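Heme utilization carrier protein (Escherichia coli O157:H7, PDB 6U9J) probably binds heme or its anaerobic breakdown product anaerobilin in the cytosol and carries it as part of the heme utilization pathway. Local coordinates at residues E10-L15 against I107-M112; F44-W48 against S118-F122; E53-V57 against Q146-F150. All blocks are in the same frame, centred on the assembly; numbering follows the deposited sequence.

Contact 1 of 3, residues E10-L15 against I107-M112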
ATOM      1  N   GLU A  10       8.956 -25.173  11.306  1.00 55.32           N
ATOM      2  CA  GLU A  10       8.327 -24.493  10.171  1.00 52.75           C
ATOM      3  C   GLU A  10       6.802 -24.493  10.246  1.00 53.91           C
ATOM      4  O   GLU A  10       6.160 -25.513   9.968  1.00 48.57           O
ATOM      5  CB  GLU A  10       8.776 -25.119   8.845  1.00 44.68           C
ATOM      6  CG  GLU A  10       8.438 -24.298   7.583  1.00 48.51           C
ATOM      7  CD  GLU A  10       9.155 -22.948   7.507  1.00 46.83           C
ATOM      8  OE1 GLU A  10       8.569 -21.926   7.937  1.00 44.78           O
ATOM      9  OE2 GLU A  10      10.304 -22.908   7.004  1.00 40.46           O
ATOM     10  N   PRO A  11       6.186 -23.360  10.582  1.00 57.65           N
ATOM     11  CA  PRO A  11       4.719 -23.296  10.617  1.00 57.18           C
ATOM     12  C   PRO A  11       4.125 -23.446   9.224  1.00 53.31           C
ATOM     13  O   PRO A  11       4.765 -23.162   8.210  1.00 52.44           O
ATOM     14  CB  PRO A  11       4.429 -21.904  11.199  1.00 55.90           C
ATOM     15  CG  PRO A  11       5.745 -21.372  11.687  1.00 58.24           C
ATOM     16  CD  PRO A  11       6.817 -22.078  10.931  1.00 59.69           C
ATOM     17  N   ASP A  12       2.868 -23.889   9.189  1.00 56.17           N
ATOM     18  CA  ASP A  12       2.206 -24.247   7.940  1.00 62.18           C
ATOM     19  C   ASP A  12       1.634 -23.051   7.186  1.00 67.65           C
ATOM     20  O   ASP A  12       1.030 -23.248   6.124  1.00 63.93           O
ATOM     21  CB  ASP A  12       1.083 -25.253   8.209  1.00 62.03           C
ATOM     22  CG  ASP A  12       1.500 -26.354   9.166  1.00 69.68           C
ATOM     23  OD1 ASP A  12       2.609 -26.903   8.997  1.00 60.80           O
ATOM     24  OD2 ASP A  12       0.717 -26.669  10.089  1.00 83.37           O
ATOM     25  N   GLY A  13       1.802 -21.831   7.689  1.00 54.85           N
ATOM     26  CA  GLY A  13       1.218 -20.649   7.066  1.00 50.52           C
ATOM     27  C   GLY A  13       2.028 -19.410   7.332  1.00 46.87           C
ATOM     28  O   GLY A  13       3.265 -19.471   7.416  1.00 39.95           O
ATOM     29  N   THR A  14       1.347 -18.276   7.470  1.00 39.63           N
ATOM     30  CA  THR A  14       2.023 -16.999   7.647  1.00 40.84           C
ATOM     31  C   THR A  14       2.540 -16.842   9.076  1.00 35.60           C
ATOM     32  O   THR A  14       2.106 -17.525  10.005  1.00 38.19           O
ATOM     33  CB  THR A  14       1.086 -15.843   7.311  1.00 38.80           C
ATOM     34  OG1 THR A  14       0.009 -15.820   8.259  1.00 41.70           O
ATOM     35  CG2 THR A  14       0.529 -15.988   5.896  1.00 34.08           C
ATOM     36  N   LEU A  15       3.481 -15.910   9.246  1.00 37.43           N
ATOM     37  CA  LEU A  15       4.049 -15.650  10.564  1.00 38.95           C
ATOM     38  C   LEU A  15       3.138 -14.799  11.444  1.00 29.48           C
ATOM     39  O   LEU A  15       3.263 -14.848  12.672  1.00 30.85           O
ATOM     40  CB  LEU A  15       5.413 -14.967  10.426  1.00 28.37           C
ATOM     41  CG  LEU A  15       6.517 -15.761   9.724  1.00 35.74           C
ATOM     42  CD1 LEU A  15       7.798 -14.952   9.691  1.00 34.53           C
ATOM     43  CD2 LEU A  15       6.733 -17.102  10.417  1.00 31.74           C
ATOM     44  N   ILE A 107      14.704 -12.461   6.458  1.00 15.76           N
ATOM     45  CA  ILE A 107      14.136 -13.764   6.789  1.00 16.01           C
ATOM     46  C   ILE A 107      14.240 -14.711   5.605  1.00 16.96           C
ATOM     47  O   ILE A 107      13.939 -14.341   4.469  1.00 17.66           O
ATOM     48  CB  ILE A 107      12.659 -13.622   7.208  1.00 16.60           C
ATOM     49  CG1 ILE A 107      12.549 -12.735   8.447  1.00 21.53           C
ATOM     50  CG2 ILE A 107      12.034 -15.021   7.448  1.00 22.17           C
ATOM     51  CD1 ILE A 107      11.153 -12.178   8.670  1.00 29.15           C
ATOM     52  N   GLU A 108      14.618 -15.960   5.881  1.00 19.44           N
ATOM     53  CA  GLU A 108      14.503 -17.042   4.913  1.00 22.21           C
ATOM     54  C   GLU A 108      13.691 -18.154   5.550  1.00 20.97           C
ATOM     55  O   GLU A 108      13.964 -18.547   6.687  1.00 24.08           O
ATOM     56  CB  GLU A 108      15.872 -17.570   4.485  1.00 23.94           C
ATOM     57  CG  GLU A 108      16.708 -16.528   3.759  1.00 24.00           C
ATOM     58  CD  GLU A 108      18.114 -17.024   3.475  1.00 32.51           C
ATOM     59  OE1 GLU A 108      19.039 -16.656   4.227  1.00 41.34           O
ATOM     60  OE2 GLU A 108      18.287 -17.792   2.503  1.00 34.18           O
ATOM     61  N   ARG A 109      12.673 -18.622   4.840  1.00 19.44           N
ATOM     62  CA  ARG A 109      11.888 -19.747   5.344  1.00 19.83           C
ATOM     63  C   ARG A 109      11.131 -20.378   4.189  1.00 21.44           C
ATOM     64  O   ARG A 109      11.133 -19.883   3.063  1.00 24.55           O
ATOM     65  CB  ARG A 109      10.919 -19.293   6.442  1.00 21.81           C
ATOM     66  CG  ARG A 109       9.914 -18.257   5.959  1.00 22.13           C
ATOM     67  CD  ARG A 109       8.967 -17.833   7.074  1.00 29.32           C
ATOM     68  NE  ARG A 109       8.153 -18.962   7.526  1.00 43.32           N
ATOM     69  CZ  ARG A 109       6.833 -19.061   7.381  1.00 43.55           C
ATOM     70  NH1 ARG A 109       6.202 -20.142   7.826  1.00 39.39           N
ATOM     71  NH2 ARG A 109       6.138 -18.085   6.810  1.00 37.62           N
ATOM     72  N   LYS A 110      10.494 -21.512   4.470  1.00 21.77           N
ATOM     73  CA  LYS A 110       9.553 -22.061   3.512  1.00 22.46           C
ATOM     74  C   LYS A 110       8.140 -21.604   3.845  1.00 24.70           C
ATOM     75  O   LYS A 110       7.739 -21.583   5.013  1.00 29.81           O
ATOM     76  CB  LYS A 110       9.620 -23.587   3.486  1.00 24.08           C
ATOM     77  CG  LYS A 110      10.787 -24.106   2.659  1.00 28.60           C
ATOM     78  CD  LYS A 110      10.687 -25.585   2.411  1.00 35.92           C
ATOM     79  CE  LYS A 110      11.923 -26.073   1.686  1.00 26.77           C
ATOM     80  NZ  LYS A 110      11.817 -25.885   0.216  1.00 26.36           N
ATOM     81  N   PHE A 111       7.410 -21.186   2.811  1.00 22.99           N
ATOM     82  CA  PHE A 111       6.007 -20.805   2.927  1.00 21.54           C
ATOM     83  C   PHE A 111       5.222 -21.741   2.022  1.00 29.04           C
ATOM     84  O   PHE A 111       5.313 -21.638   0.794  1.00 25.38           O
ATOM     85  CB  PHE A 111       5.784 -19.342   2.538  1.00 27.57           C
ATOM     86  CG  PHE A 111       4.351 -18.919   2.611  1.00 28.58           C
ATOM     87  CD1 PHE A 111       3.650 -19.009   3.806  1.00 31.32           C
ATOM     88  CD2 PHE A 111       3.698 -18.436   1.490  1.00 31.73           C
ATOM     89  CE1 PHE A 111       2.325 -18.624   3.878  1.00 29.87           C
ATOM     90  CE2 PHE A 111       2.370 -18.053   1.556  1.00 41.40           C
ATOM     91  CZ  PHE A 111       1.684 -18.148   2.751  1.00 36.39           C
ATOM     92  N   MET A 112       4.479 -22.662   2.631  1.00 24.85           N
ATOM     93  CA  MET A 112       3.748 -23.682   1.880  1.00 28.11           C
ATOM     94  C   MET A 112       4.665 -24.383   0.878  1.00 28.47           C
ATOM     95  O   MET A 112       4.318 -24.581  -0.289  1.00 29.55           O
ATOM     96  CB  MET A 112       2.543 -23.066   1.177  1.00 31.22           C
ATOM     97  CG  MET A 112       1.748 -22.128   2.072  1.00 35.68           C
ATOM     98  SD  MET A 112       0.065 -21.896   1.490  1.00 37.57           S
ATOM     99  CE  MET A 112       0.372 -21.067  -0.060  1.00 36.51           C
TER
HETATM  100  O   HOH W   1       4.379 -22.537   5.565  1.00 41.71           O
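The guanidinium of R109 lies against L15, whose CD2 sits over one of its faces, 3.6 Å from CZ, while oxygen acceptors of the loop line up near its plane. E10 OE1 forms a salt bridge at that edge, accepting from R109 NE and R109 NH1 at 3.0 Å each. The carbonyl O of G13 is held by the same group, 3.0 Å from R109 NH1 and 3.2 Å from R109 NH2. E10 also uses its second oxygen: OE2 accepts a hydrogen bond from K110 N at 2.9 Å, so one carboxylate reads both the side chain and the main chain of the strand. The contact thus ties the loop between helices 3-7 and 15-22 to the end of strand 103-111 in the six-stranded antiparallel sheet. T14 closes the loop as N-cap of helix 15-22, its OG1 making a weak hydrogen bond to V17 N. Next to it the F111 ring turns its edge to the loop backbone, CE1 lying 3.6 Å from G13 C and 3.7 Å from T14 N. K110 NZ goes instead to D115, and a water bridges P11 O at 2.7 Å and M112 N at 2.9 Å.

Contact 2 of 3, residues F44-W48 against S118-F122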
ATOM      1  N   PHE A  44      18.186   1.461   8.069  1.00 16.75           N
ATOM      2  CA  PHE A  44      17.254   1.648   6.963  1.00 17.74           C
ATOM      3  C   PHE A  44      17.954   2.046   5.669  1.00 18.71           C
ATOM      4  O   PHE A  44      17.720   1.444   4.614  1.00 18.90           O
ATOM      5  CB  PHE A  44      16.200   2.693   7.346  1.00 19.80           C
ATOM      6  CG  PHE A  44      15.178   2.937   6.269  1.00 18.23           C
ATOM      7  CD1 PHE A  44      15.386   3.913   5.298  1.00 18.41           C
ATOM      8  CD2 PHE A  44      14.014   2.187   6.226  1.00 18.76           C
ATOM      9  CE1 PHE A  44      14.459   4.116   4.299  1.00 17.61           C
ATOM     10  CE2 PHE A  44      13.080   2.397   5.229  1.00 21.51           C
ATOM     11  CZ  PHE A  44      13.305   3.363   4.273  1.00 20.54           C
ATOM     12  N   ASP A  45      18.765   3.113   5.704  1.00 17.42           N
ATOM     13  CA  ASP A  45      19.384   3.563   4.464  1.00 19.79           C
ATOM     14  C   ASP A  45      20.271   2.486   3.858  1.00 17.79           C
ATOM     15  O   ASP A  45      20.274   2.294   2.638  1.00 19.36           O
ATOM     16  CB  ASP A  45      20.205   4.835   4.705  1.00 18.50           C
ATOM     17  CG  ASP A  45      19.350   6.067   4.889  1.00 27.95           C
ATOM     18  OD1 ASP A  45      18.214   6.112   4.380  1.00 23.35           O
ATOM     19  OD2 ASP A  45      19.843   7.021   5.528  1.00 30.09           O
ATOM     20  N   THR A  46      21.060   1.797   4.689  1.00 20.35           N
ATOM     21  CA  THR A  46      21.926   0.737   4.180  1.00 20.23           C
ATOM     22  C   THR A  46      21.112  -0.358   3.496  1.00 17.32           C
ATOM     23  O   THR A  46      21.455  -0.803   2.393  1.00 20.03           O
ATOM     24  CB  THR A  46      22.759   0.155   5.326  1.00 25.10           C
ATOM     25  OG1 THR A  46      23.658   1.157   5.819  1.00 30.36           O
ATOM     26  CG2 THR A  46      23.561  -1.051   4.866  1.00 27.08           C
ATOM     27  N   VAL A  47      20.014  -0.778   4.123  1.00 20.32           N
ATOM     28  CA  VAL A  47      19.189  -1.842   3.555  1.00 17.15           C
ATOM     29  C   VAL A  47      18.492  -1.350   2.295  1.00 19.76           C
ATOM     30  O   VAL A  47      18.536  -1.996   1.240  1.00 19.24           O
ATOM     31  CB  VAL A  47      18.169  -2.342   4.593  1.00 20.11           C
ATOM     32  CG1 VAL A  47      17.151  -3.283   3.940  1.00 17.30           C
ATOM     33  CG2 VAL A  47      18.889  -3.016   5.769  1.00 20.23           C
ATOM     34  N   TRP A  48      17.850  -0.181   2.382  1.00 18.67           N
ATOM     35  CA  TRP A  48      17.092   0.319   1.244  1.00 19.33           C
ATOM     36  C   TRP A  48      17.995   0.506   0.031  1.00 19.10           C
ATOM     37  O   TRP A  48      17.699   0.004  -1.061  1.00 19.54           O
ATOM     38  CB  TRP A  48      16.393   1.640   1.609  1.00 17.78           C
ATOM     39  CG  TRP A  48      15.363   2.009   0.578  1.00 17.98           C
ATOM     40  CD1 TRP A  48      15.572   2.669  -0.595  1.00 19.67           C
ATOM     41  CD2 TRP A  48      13.982   1.653   0.604  1.00 18.76           C
ATOM     42  NE1 TRP A  48      14.387   2.762  -1.303  1.00 19.62           N
ATOM     43  CE2 TRP A  48      13.394   2.169  -0.572  1.00 19.84           C
ATOM     44  CE3 TRP A  48      13.180   0.964   1.518  1.00 17.24           C
ATOM     45  CZ2 TRP A  48      12.036   1.994  -0.866  1.00 20.51           C
ATOM     46  CZ3 TRP A  48      11.833   0.802   1.233  1.00 20.30           C
ATOM     47  CH2 TRP A  48      11.277   1.314   0.053  1.00 18.71           C
ATOM     48  N   SER A 118      12.802 -12.590   2.482  1.00 15.36           N
ATOM     49  CA  SER A 118      12.061 -11.352   2.656  1.00 17.29           C
ATOM     50  C   SER A 118      12.797 -10.398   3.581  1.00 15.44           C
ATOM     51  O   SER A 118      13.629 -10.793   4.403  1.00 16.23           O
ATOM     52  CB  SER A 118      10.661 -11.624   3.226  1.00 20.37           C
ATOM     53  OG  SER A 118      10.738 -12.209   4.508  1.00 27.24           O
ATOM     54  N   ILE A 119      12.468  -9.114   3.428  1.00 15.22           N
ATOM     55  CA  ILE A 119      12.896  -8.053   4.335  1.00 17.10           C
ATOM     56  C   ILE A 119      11.646  -7.446   4.945  1.00 18.79           C
ATOM     57  O   ILE A 119      10.749  -7.024   4.214  1.00 18.67           O
ATOM     58  CB  ILE A 119      13.716  -6.993   3.597  1.00 16.52           C
ATOM     59  CG1 ILE A 119      14.924  -7.643   2.946  1.00 18.70           C
ATOM     60  CG2 ILE A 119      14.130  -5.840   4.541  1.00 16.90           C
ATOM     61  CD1 ILE A 119      15.624  -6.762   1.963  1.00 21.11           C
ATOM     62  N   LEU A 120      11.577  -7.424   6.271  1.00 16.04           N
ATOM     63  CA  LEU A 120      10.443  -6.874   7.002  1.00 18.15           C
ATOM     64  C   LEU A 120      10.895  -5.617   7.722  1.00 21.56           C
ATOM     65  O   LEU A 120      11.923  -5.625   8.408  1.00 19.61           O
ATOM     66  CB  LEU A 120       9.883  -7.869   8.019  1.00 19.53           C
ATOM     67  CG  LEU A 120       8.739  -8.759   7.544  1.00 25.33           C
ATOM     68  CD1 LEU A 120       9.123  -9.461   6.255  1.00 27.93           C
ATOM     69  CD2 LEU A 120       8.404  -9.771   8.626  1.00 26.72           C
ATOM     70  N   PHE A 121      10.119  -4.551   7.574  1.00 16.95           N
ATOM     71  CA  PHE A 121      10.348  -3.303   8.289  1.00 16.06           C
ATOM     72  C   PHE A 121       9.306  -3.209   9.390  1.00 18.24           C
ATOM     73  O   PHE A 121       8.108  -3.311   9.114  1.00 19.95           O
ATOM     74  CB  PHE A 121      10.236  -2.095   7.352  1.00 19.27           C
ATOM     75  CG  PHE A 121      11.225  -2.104   6.212  1.00 15.06           C
ATOM     76  CD1 PHE A 121      10.991  -2.872   5.073  1.00 16.51           C
ATOM     77  CD2 PHE A 121      12.380  -1.336   6.266  1.00 18.08           C
ATOM     78  CE1 PHE A 121      11.889  -2.885   4.023  1.00 17.61           C
ATOM     79  CE2 PHE A 121      13.277  -1.331   5.228  1.00 17.95           C
ATOM     80  CZ  PHE A 121      13.044  -2.110   4.096  1.00 19.43           C
ATOM     81  N   PHE A 122       9.755  -3.028  10.628  1.00 17.07           N
ATOM     82  CA  PHE A 122       8.874  -3.037  11.793  1.00 18.76           C
ATOM     83  C   PHE A 122       8.680  -1.646  12.386  1.00 19.72           C
ATOM     84  O   PHE A 122       9.622  -0.846  12.450  1.00 22.01           O
ATOM     85  CB  PHE A 122       9.434  -3.932  12.899  1.00 17.85           C
ATOM     86  CG  PHE A 122       9.464  -5.376  12.548  1.00 19.97           C
ATOM     87  CD1 PHE A 122      10.570  -5.918  11.917  1.00 18.06           C
ATOM     88  CD2 PHE A 122       8.387  -6.181  12.840  1.00 22.01           C
ATOM     89  CE1 PHE A 122      10.606  -7.267  11.589  1.00 21.61           C
ATOM     90  CE2 PHE A 122       8.408  -7.529  12.516  1.00 23.20           C
ATOM     91  CZ  PHE A 122       9.525  -8.067  11.887  1.00 23.62           C
TER
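This is a buried, wholly apolar helix-on-sheet contact near the centre of the molecule, where the start of helix 44-51 packs on a face of the six-stranded antiparallel sheet of the ChuX/HutX fold, along the last part of strand 114-122. The short axes run nearly antiparallel, at 153°, and approach to 11.4 Å at their closest, a gap filled by large side chains. F121 projects from the strand among F44, V47 and W48. Its CE2 is 3.7 Å from F44 CD2, the two rings meeting obliquely with centroids 5.7 Å apart and planes at 60°. F121 CZ lies 4.0 Å from W48 CE3, near the plane of the indole, and 4.3 Å from V47 CG1. Two residues earlier on the strand, I119 points to the same face and its CG2 touches V47 CG1 at 4.0 Å. F84, from the small three-stranded sheet, packs edge-to-face with both F44 and W48. The indole N of W48 is satisfied by P75 O. Between these segments the helix is therefore held by shape and hydrophobic burial, without polar pairing.

Contact 3 of 3, residues E53-V57 against Q146-F150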
ATOM      1  N   GLU A  53      19.669  -2.057  -5.831  1.00 20.75           N
ATOM      2  CA  GLU A  53      20.576  -2.549  -6.852  1.00 21.05           C
ATOM      3  C   GLU A  53      20.255  -3.962  -7.321  1.00 20.76           C
ATOM      4  O   GLU A  53      20.920  -4.457  -8.235  1.00 27.16           O
ATOM      5  CB  GLU A  53      22.011  -2.508  -6.327  1.00 24.01           C
ATOM      6  CG  GLU A  53      22.415  -1.119  -5.883  1.00 27.16           C
ATOM      7  CD  GLU A  53      23.862  -1.040  -5.464  1.00 38.28           C
ATOM      8  OE1 GLU A  53      24.597  -0.189  -6.021  1.00 35.19           O
ATOM      9  OE2 GLU A  53      24.260  -1.824  -4.580  1.00 40.06           O
ATOM     10  N   TRP A  54      19.241  -4.607  -6.740  1.00 17.56           N
ATOM     11  CA  TRP A  54      19.043  -6.044  -6.910  1.00 18.01           C
ATOM     12  C   TRP A  54      18.206  -6.423  -8.124  1.00 20.54           C
ATOM     13  O   TRP A  54      18.078  -7.625  -8.407  1.00 23.12           O
ATOM     14  CB  TRP A  54      18.374  -6.620  -5.665  1.00 20.58           C
ATOM     15  CG  TRP A  54      19.244  -6.701  -4.460  1.00 18.10           C
ATOM     16  CD1 TRP A  54      20.565  -6.358  -4.364  1.00 19.53           C
ATOM     17  CD2 TRP A  54      18.855  -7.179  -3.167  1.00 20.26           C
ATOM     18  NE1 TRP A  54      21.015  -6.584  -3.084  1.00 17.94           N
ATOM     19  CE2 TRP A  54      19.985  -7.088  -2.330  1.00 19.68           C
ATOM     20  CE3 TRP A  54      17.654  -7.677  -2.636  1.00 19.18           C
ATOM     21  CZ2 TRP A  54      19.954  -7.480  -0.988  1.00 19.32           C
ATOM     22  CZ3 TRP A  54      17.620  -8.055  -1.300  1.00 20.00           C
ATOM     23  CH2 TRP A  54      18.768  -7.953  -0.489  1.00 19.03           C
ATOM     24  N   GLY A  55      17.623  -5.462  -8.834  1.00 22.39           N
ATOM     25  CA  GLY A  55      16.701  -5.807  -9.906  1.00 25.97           C
ATOM     26  C   GLY A  55      15.252  -5.884  -9.460  1.00 23.08           C
ATOM     27  O   GLY A  55      14.852  -5.197  -8.518  1.00 22.03           O
ATOM     28  N   ASN A  56      14.446  -6.714 -10.118  1.00 21.43           N
ATOM     29  CA  ASN A  56      13.020  -6.728  -9.818  1.00 23.20           C
ATOM     30  C   ASN A  56      12.747  -7.435  -8.496  1.00 22.69           C
ATOM     31  O   ASN A  56      13.057  -8.625  -8.333  1.00 26.21           O
ATOM     32  CB  ASN A  56      12.241  -7.387 -10.951  1.00 24.72           C
ATOM     33  CG  ASN A  56      12.342  -6.604 -12.253  1.00 29.38           C
ATOM     34  OD1 ASN A  56      12.143  -5.388 -12.278  1.00 31.63           O
ATOM     35  ND2 ASN A  56      12.643  -7.302 -13.343  1.00 43.82           N
ATOM     36  N   VAL A  57      12.156  -6.701  -7.557  1.00 22.78           N
ATOM     37  CA  VAL A  57      11.697  -7.242  -6.287  1.00 22.13           C
ATOM     38  C   VAL A  57      10.206  -6.936  -6.154  1.00 23.42           C
ATOM     39  O   VAL A  57       9.636  -6.184  -6.942  1.00 28.40           O
ATOM     40  CB  VAL A  57      12.491  -6.675  -5.091  1.00 19.51           C
ATOM     41  CG1 VAL A  57      13.968  -7.087  -5.186  1.00 20.95           C
ATOM     42  CG2 VAL A  57      12.360  -5.147  -5.003  1.00 20.28           C
ATOM     43  N   GLN A 146      19.786 -12.879  -6.927  1.00 20.00           N
ATOM     44  CA  GLN A 146      19.234 -12.061  -5.847  0.63 19.41           C
ATOM     45  C   GLN A 146      19.438 -12.724  -4.492  1.00 17.59           C
ATOM     46  O   GLN A 146      19.748 -12.042  -3.506  1.00 19.08           O
ATOM     47  CB  GLN A 146      17.747 -11.817  -6.070  0.63 19.68           C
ATOM     48  CG  GLN A 146      17.414 -10.913  -7.229  0.63 23.74           C
ATOM     49  CD  GLN A 146      16.050 -10.277  -7.066  0.63 24.43           C
ATOM     50  OE1 GLN A 146      15.272 -10.659  -6.186  0.63 20.32           O
ATOM     51  NE2 GLN A 146      15.761  -9.285  -7.900  0.63 26.47           N
ATOM     52  N   VAL A 147      19.245 -14.044  -4.419  1.00 17.28           N
ATOM     53  CA  VAL A 147      19.475 -14.746  -3.161  1.00 18.71           C
ATOM     54  C   VAL A 147      20.920 -14.567  -2.704  1.00 16.91           C
ATOM     55  O   VAL A 147      21.187 -14.350  -1.519  1.00 17.77           O
ATOM     56  CB  VAL A 147      19.100 -16.233  -3.315  1.00 16.29           C
ATOM     57  CG1 VAL A 147      19.517 -17.018  -2.076  1.00 18.37           C
ATOM     58  CG2 VAL A 147      17.598 -16.361  -3.580  1.00 16.31           C
ATOM     59  N   SER A 148      21.870 -14.635  -3.637  1.00 16.72           N
ATOM     60  CA  SER A 148      23.263 -14.411  -3.268  1.00 16.68           C
ATOM     61  C   SER A 148      23.474 -13.001  -2.715  1.00 20.04           C
ATOM     62  O   SER A 148      24.131 -12.820  -1.683  1.00 20.14           O
ATOM     63  CB  SER A 148      24.165 -14.650  -4.474  1.00 24.19           C
ATOM     64  OG  SER A 148      25.530 -14.528  -4.104  1.00 28.06           O
ATOM     65  N   ALA A 149      22.899 -11.995  -3.377  1.00 19.52           N
ATOM     66  CA  ALA A 149      23.043 -10.619  -2.902  1.00 19.57           C
ATOM     67  C   ALA A 149      22.366 -10.425  -1.545  1.00 18.59           C
ATOM     68  O   ALA A 149      22.886  -9.723  -0.668  1.00 20.58           O
ATOM     69  CB  ALA A 149      22.463  -9.670  -3.946  1.00 21.70           C
ATOM     70  N   PHE A 150      21.207 -11.058  -1.353  1.00 15.84           N
ATOM     71  CA  PHE A 150      20.532 -11.038  -0.063  1.00 16.42           C
ATOM     72  C   PHE A 150      21.424 -11.629   1.029  1.00 18.65           C
ATOM     73  O   PHE A 150      21.538 -11.070   2.126  1.00 17.74           O
ATOM     74  CB  PHE A 150      19.197 -11.793  -0.224  1.00 17.83           C
ATOM     75  CG  PHE A 150      18.400 -11.996   1.032  1.00 16.57           C
ATOM     76  CD1 PHE A 150      18.642 -13.092   1.863  1.00 19.21           C
ATOM     77  CD2 PHE A 150      17.323 -11.172   1.323  1.00 18.43           C
ATOM     78  CE1 PHE A 150      17.872 -13.292   2.996  1.00 22.92           C
ATOM     79  CE2 PHE A 150      16.550 -11.379   2.455  1.00 19.34           C
ATOM     80  CZ  PHE A 150      16.821 -12.438   3.285  1.00 22.01           C
TER
HETATM   81  O   HOH W   2      23.991  -7.207  -1.467  1.00 26.85           O
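Segment 53-57 runs from a loop into the beginning of a strand and comes up beside helix 144-157, with the CA atoms of W54 and Q146 6.1 Å apart. G55 has a positive phi (92/-151), a conformation in which a CB would clash with the preceding carbonyl O. The bend lets the carbonyls of W54 and N56 converge on one amide: Q146 NE2 donates to N56 O at 2.8 Å and, weakly, to W54 O at 2.9 Å. The other end of that amide, OE1, accepts from G135 N. A149 CB sits over the five-membered ring of W54 in a CH-pi contact, 3.9 Å from the centroid, and W54 CH2 reaches F150 CB at 3.9 Å. W54 and F150 both touch I119, where the C-terminal helix covers the antiparallel sheet of the ChuX/HutX fold. A water accepts a weak hydrogen bond from W54 NE1 at 3.4 Å and donates to A149 O at 2.9 Å. Helix and loop are thus joined in two ways, directionally through one glutamine amide and by apolar cover from one tryptophan.

All three contacts reach the six-stranded sheet. Contacts 1 and 2 sit on the neighbouring strands 103-111 and 114-122, their centres about 19 Å apart; I107 N lies 2.9 Å from S118 O, a probable hydrogen bond, and I107 CD1 packs on L120 CD2 at 3.7 Å. Contact 3 joins both through F150: its CE1 is 3.5 Å from E108 CG, and its CE2 is 3.6 Å from S118 O. I119 CD1 also meets W54 CZ3 at 4.0 Å, linking contacts 2 and 3, whose centres are about 13 Å apart. A phosphate, probably from the crystallisation liquor, lies about 4 Å from the N56 side chain at contact 3.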